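Long-range contact in kcn28 (Kitasatospora, PDB 6J31), which is of unknown function but belongs to the GT-B-fold family related to erythromycin biosynthesis protein CIII, with two Rossmann-like domains: residues 309-321 against 360-374. Residues are numbered along the deposited sequence; the frame is centred on the assembly and turned at random.
Sequences QEGLFSGVPMVVA and LASDPAVAERLSGLR
Leu-370 lays its CD1 methyl over the peptide that joins Gly-315 to Val-316 and on against the ring of Pro-317, where Pro-317 CD lies 3.6 Å from Leu-370 CD1 and the two side chains run at about a right angle. The same CD1 lies 3.3 Å from Gly-315 O, so one methyl spans from the Gly-315 carbonyl to the proline ring. Pro-317 turns its CB the other way along the partner segment, 3.8 Å from Leu-360 CG and 3.9 Å from Val-366 CG1; its ring is thus gripped by residues from both helices that flank the break at Asp-363, which N-caps the second of them. Leu-360 reaches further with CD2, which sits against the strand backbone, 3.2 Å from Met-318 O, with Val-319 CG2 as its next side-chain neighbour. At the far end, Leu-312 CD2 meets Leu-373 CD1 at 3.7 Å, while the aliphatic part of Arg-374 passes the helix end, CG 3.2 Å from Leu-312 O; the bend at chi3 (41°) then turns the chain beyond CD. Gly-315, at positive phi, closes helix 305-314 with a Schellman motif, its N bonded to Leu-312 O and Val-316 N to Gly-311 O. Helices 309-314 and 364-374 cross at -103° with axes 8.8 Å apart, and apolar packing carries the join. Strand 318-320 runs parallel between 298-301 and 340-342, so the contact packs C-terminal helices on a helix-turn-strand connection of the Rossmann-like C-terminal domain of a GT-B fold.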
loop_
_atom_site.group_PDB
_atom_site.type_symbol
_atom_site.label_atom_id
_atom_site.label_comp_id
_atom_site.label_asym_id
_atom_site.label_seq_id
_atom_site.Cartn_x
_atom_site.Cartn_y
_atom_site.Cartn_z
ATOM N N GLN A 309 -2.581 -8.427 1.147
ATOM C CA GLN A 309 -2.250 -8.786 2.519
ATOM C C GLN A 309 -3.501 -9.091 3.332
ATOM O O GLN A 309 -3.452 -9.912 4.255
ATOM C CB GLN A 309 -1.431 -7.671 3.164
ATOM C CG GLN A 309 -0.057 -7.502 2.531
ATOM C CD GLN A 309 0.880 -6.683 3.384
ATOM O OE1 GLN A 309 1.487 -5.721 2.919
ATOM N NE2 GLN A 309 1.008 -7.063 4.640
ATOM N N GLU A 310 -4.619 -8.432 3.024
ATOM C CA GLU A 310 -5.872 -8.772 3.687
ATOM C C GLU A 310 -6.372 -10.148 3.254
ATOM O O GLU A 310 -6.925 -10.899 4.070
ATOM C CB GLU A 310 -6.922 -7.701 3.415
ATOM C CG GLU A 310 -6.894 -6.561 4.418
ATOM C CD GLU A 310 -7.784 -5.409 4.012
ATOM O OE1 GLU A 310 -8.254 -5.400 2.854
ATOM O OE2 GLU A 310 -8.027 -4.520 4.855
ATOM N N GLY A 311 -6.192 -10.493 1.976
ATOM C CA GLY A 311 -6.543 -11.831 1.527
ATOM C C GLY A 311 -5.704 -12.902 2.199
ATOM O O GLY A 311 -6.226 -13.929 2.641
ATOM N N LEU A 312 -4.392 -12.670 2.283
ATOM C CA LEU A 312 -3.496 -13.609 2.949
ATOM C C LEU A 312 -3.856 -13.771 4.418
ATOM O O LEU A 312 -3.901 -14.893 4.936
ATOM C CB LEU A 312 -2.054 -13.123 2.815
ATOM C CG LEU A 312 -1.392 -13.288 1.452
ATOM C CD1 LEU A 312 -0.047 -12.591 1.433
ATOM C CD2 LEU A 312 -1.230 -14.758 1.155
ATOM N N PHE A 313 -4.128 -12.659 5.105
ATOM C CA PHE A 313 -4.453 -12.726 6.525
ATOM C C PHE A 313 -5.710 -13.552 6.764
ATOM O O PHE A 313 -5.786 -14.314 7.735
ATOM C CB PHE A 313 -4.616 -11.312 7.085
ATOM C CG PHE A 313 -4.943 -11.272 8.549
ATOM C CD1 PHE A 313 -3.958 -11.480 9.502
ATOM C CD2 PHE A 313 -6.241 -11.023 8.974
ATOM C CE1 PHE A 313 -4.264 -11.446 10.854
ATOM C CE2 PHE A 313 -6.553 -10.985 10.321
ATOM C CZ PHE A 313 -5.564 -11.196 11.262
ATOM N N SER A 314 -6.695 -13.431 5.879
ATOM C CA SER A 314 -7.949 -14.160 5.997
ATOM C C SER A 314 -7.893 -15.548 5.374
ATOM O O SER A 314 -8.875 -16.288 5.469
ATOM C CB SER A 314 -9.079 -13.357 5.352
ATOM O OG SER A 314 -9.269 -12.126 6.027
ATOM N N GLY A 315 -6.783 -15.915 4.737
ATOM C CA GLY A 315 -6.680 -17.205 4.081
ATOM C C GLY A 315 -7.699 -17.392 2.977
ATOM O O GLY A 315 -8.345 -18.441 2.894
ATOM N N VAL A 316 -7.855 -16.383 2.126
ATOM C CA VAL A 316 -8.835 -16.383 1.049
ATOM C C VAL A 316 -8.082 -16.347 -0.278
ATOM O O VAL A 316 -7.293 -15.425 -0.513
ATOM C CB VAL A 316 -9.801 -15.191 1.161
ATOM C CG1 VAL A 316 -10.779 -15.172 -0.001
ATOM C CG2 VAL A 316 -10.528 -15.220 2.494
ATOM N N PRO A 317 -8.286 -17.313 -1.173
ATOM C CA PRO A 317 -7.621 -17.257 -2.478
ATOM C C PRO A 317 -8.126 -16.083 -3.300
ATOM O O PRO A 317 -9.242 -15.595 -3.110
ATOM C CB PRO A 317 -7.990 -18.596 -3.127
ATOM C CG PRO A 317 -9.242 -19.007 -2.455
ATOM C CD PRO A 317 -9.170 -18.483 -1.048
ATOM N N MET A 318 -7.282 -15.623 -4.222
ATOM C CA MET A 318 -7.539 -14.366 -4.904
ATOM C C MET A 318 -7.505 -14.526 -6.418
ATOM O O MET A 318 -6.683 -15.267 -6.962
ATOM C CB MET A 318 -6.529 -13.297 -4.462
ATOM C CG MET A 318 -6.732 -12.866 -3.010
ATOM S SD MET A 318 -5.425 -11.828 -2.334
ATOM C CE MET A 318 -4.275 -13.079 -1.756
ATOM N N VAL A 319 -8.421 -13.831 -7.084
ATOM C CA VAL A 319 -8.357 -13.592 -8.520
ATOM C C VAL A 319 -7.905 -12.151 -8.701
ATOM O O VAL A 319 -8.582 -11.221 -8.248
ATOM C CB VAL A 319 -9.712 -13.846 -9.201
ATOM C CG1 VAL A 319 -9.645 -13.459 -10.668
ATOM C CG2 VAL A 319 -10.120 -15.305 -9.050
ATOM N N VAL A 320 -6.749 -11.960 -9.328
ATOM C CA VAL A 320 -6.080 -10.666 -9.369
ATOM C C VAL A 320 -6.210 -10.080 -10.767
ATOM O O VAL A 320 -5.978 -10.776 -11.762
ATOM C CB VAL A 320 -4.602 -10.791 -8.960
ATOM C CG1 VAL A 320 -3.965 -9.419 -8.869
ATOM C CG2 VAL A 320 -4.481 -11.532 -7.644
ATOM N N ALA A 321 -6.573 -8.797 -10.840
ATOM C CA ALA A 321 -6.717 -8.062 -12.095
ATOM C C ALA A 321 -5.829 -6.826 -12.016
ATOM O O ALA A 321 -6.313 -5.715 -11.750
ATOM C CB ALA A 321 -8.172 -7.678 -12.363
ATOM N N LEU A 360 -10.381 -22.251 -7.828
ATOM C CA LEU A 360 -9.596 -21.747 -6.706
ATOM C C LEU A 360 -10.235 -22.101 -5.368
ATOM O O LEU A 360 -9.539 -22.486 -4.421
ATOM C CB LEU A 360 -9.425 -20.235 -6.831
ATOM C CG LEU A 360 -8.013 -19.664 -6.787
ATOM C CD1 LEU A 360 -7.123 -20.399 -7.761
ATOM C CD2 LEU A 360 -8.058 -18.196 -7.129
ATOM N N ALA A 361 -11.562 -21.978 -5.272
ATOM C CA ALA A 361 -12.234 -22.177 -3.992
ATOM C C ALA A 361 -12.283 -23.645 -3.582
ATOM O O ALA A 361 -12.383 -23.945 -2.387
ATOM C CB ALA A 361 -13.646 -21.601 -4.046
ATOM N N SER A 362 -12.231 -24.565 -4.545
ATOM C CA SER A 362 -12.369 -25.989 -4.271
ATOM C C SER A 362 -11.039 -26.724 -4.148
ATOM O O SER A 362 -11.027 -27.869 -3.683
ATOM C CB SER A 362 -13.216 -26.652 -5.363
ATOM O OG SER A 362 -12.639 -26.451 -6.642
ATOM N N ASP A 363 -9.937 -26.110 -4.549
ATOM C CA ASP A 363 -8.640 -26.780 -4.560
ATOM C C ASP A 363 -8.100 -26.925 -3.141
ATOM O O ASP A 363 -7.792 -25.909 -2.506
ATOM C CB ASP A 363 -7.661 -25.989 -5.426
ATOM C CG ASP A 363 -6.355 -26.722 -5.672
ATOM O OD1 ASP A 363 -6.000 -27.639 -4.900
ATOM O OD2 ASP A 363 -5.673 -26.368 -6.655
ATOM N N PRO A 364 -7.948 -28.144 -2.615
ATOM C CA PRO A 364 -7.424 -28.285 -1.247
ATOM C C PRO A 364 -5.959 -27.908 -1.116
ATOM O O PRO A 364 -5.533 -27.495 -0.029
ATOM C CB PRO A 364 -7.652 -29.769 -0.934
ATOM C CG PRO A 364 -7.638 -30.433 -2.273
ATOM C CD PRO A 364 -8.235 -29.447 -3.241
ATOM N N ALA A 365 -5.164 -28.073 -2.177
ATOM C CA ALA A 365 -3.765 -27.659 -2.114
ATOM C C ALA A 365 -3.649 -26.145 -1.988
ATOM O O ALA A 365 -2.740 -25.638 -1.318
ATOM C CB ALA A 365 -3.009 -28.160 -3.344
ATOM N N VAL A 366 -4.552 -25.407 -2.635
ATOM C CA VAL A 366 -4.561 -23.955 -2.496
ATOM C C VAL A 366 -4.848 -23.565 -1.052
ATOM O O VAL A 366 -4.186 -22.687 -0.485
ATOM C CB VAL A 366 -5.580 -23.336 -3.468
ATOM C CG1 VAL A 366 -5.905 -21.906 -3.065
ATOM C CG2 VAL A 366 -5.050 -23.394 -4.896
ATOM N N ALA A 367 -5.820 -24.231 -0.423
ATOM C CA ALA A 367 -6.142 -23.930 0.967
ATOM C C ALA A 367 -4.959 -24.218 1.885
ATOM O O ALA A 367 -4.688 -23.450 2.816
ATOM C CB ALA A 367 -7.369 -24.728 1.407
ATOM N N GLU A 368 -4.239 -25.314 1.634
ATOM C CA GLU A 368 -3.090 -25.651 2.471
ATOM C C GLU A 368 -1.982 -24.613 2.337
ATOM O O GLU A 368 -1.358 -24.234 3.335
ATOM C CB GLU A 368 -2.577 -27.050 2.118
ATOM C CG GLU A 368 -1.611 -27.652 3.139
ATOM C CD GLU A 368 -0.172 -27.198 2.937
ATOM O OE1 GLU A 368 0.189 -26.850 1.792
ATOM O OE2 GLU A 368 0.596 -27.183 3.921
ATOM N N ARG A 369 -1.722 -24.142 1.114
ATOM C CA ARG A 369 -0.693 -23.124 0.926
ATOM C C ARG A 369 -1.053 -21.834 1.652
ATOM O O ARG A 369 -0.174 -21.152 2.194
ATOM C CB ARG A 369 -0.465 -22.866 -0.565
ATOM C CG ARG A 369 0.280 -23.994 -1.273
ATOM C CD ARG A 369 0.625 -23.652 -2.717
ATOM N NE ARG A 369 -0.529 -23.732 -3.611
ATOM C CZ ARG A 369 -0.836 -24.793 -4.354
ATOM N NH1 ARG A 369 -0.079 -25.882 -4.317
ATOM N NH2 ARG A 369 -1.902 -24.763 -5.141
ATOM N N LEU A 370 -2.341 -21.487 1.683
ATOM C CA LEU A 370 -2.770 -20.292 2.405
ATOM C C LEU A 370 -2.463 -20.398 3.895
ATOM O O LEU A 370 -2.006 -19.429 4.511
ATOM C CB LEU A 370 -4.260 -20.055 2.172
ATOM C CG LEU A 370 -4.588 -19.454 0.807
ATOM C CD1 LEU A 370 -6.091 -19.360 0.601
ATOM C CD2 LEU A 370 -3.930 -18.085 0.647
ATOM N N SER A 371 -2.703 -21.567 4.490
ATOM C CA SER A 371 -2.387 -21.743 5.902
ATOM C C SER A 371 -0.896 -21.573 6.153
ATOM O O SER A 371 -0.491 -20.977 7.157
ATOM C CB SER A 371 -2.865 -23.111 6.380
ATOM O OG SER A 371 -4.246 -23.267 6.111
ATOM N N GLY A 372 -0.064 -22.091 5.247
ATOM C CA GLY A 372 1.369 -21.888 5.382
ATOM C C GLY A 372 1.764 -20.428 5.265
ATOM O O GLY A 372 2.597 -19.938 6.031
ATOM N N LEU A 373 1.172 -19.714 4.303
ATOM C CA LEU A 373 1.486 -18.298 4.141
ATOM C C LEU A 373 1.026 -17.478 5.337
ATOM O O LEU A 373 1.669 -16.482 5.683
ATOM C CB LEU A 373 0.860 -17.768 2.854
ATOM C CG LEU A 373 1.485 -18.347 1.589
ATOM C CD1 LEU A 373 0.793 -17.804 0.352
ATOM C CD2 LEU A 373 2.980 -18.053 1.554
ATOM N N ARG A 374 -0.074 -17.879 5.977
ATOM C CA ARG A 374 -0.486 -17.228 7.215
ATOM C C ARG A 374 0.576 -17.376 8.291
ATOM O O ARG A 374 0.879 -16.415 9.008
ATOM C CB ARG A 374 -1.833 -17.793 7.676
ATOM C CG ARG A 374 -3.038 -17.039 7.129
ATOM C CD ARG A 374 -4.377 -17.698 7.458
ATOM N NE ARG A 374 -4.457 -18.234 8.811
ATOM C CZ ARG A 374 -4.617 -19.528 9.069
ATOM N NH1 ARG A 374 -4.737 -20.390 8.065
ATOM N NH2 ARG A 374 -4.673 -19.965 10.320
#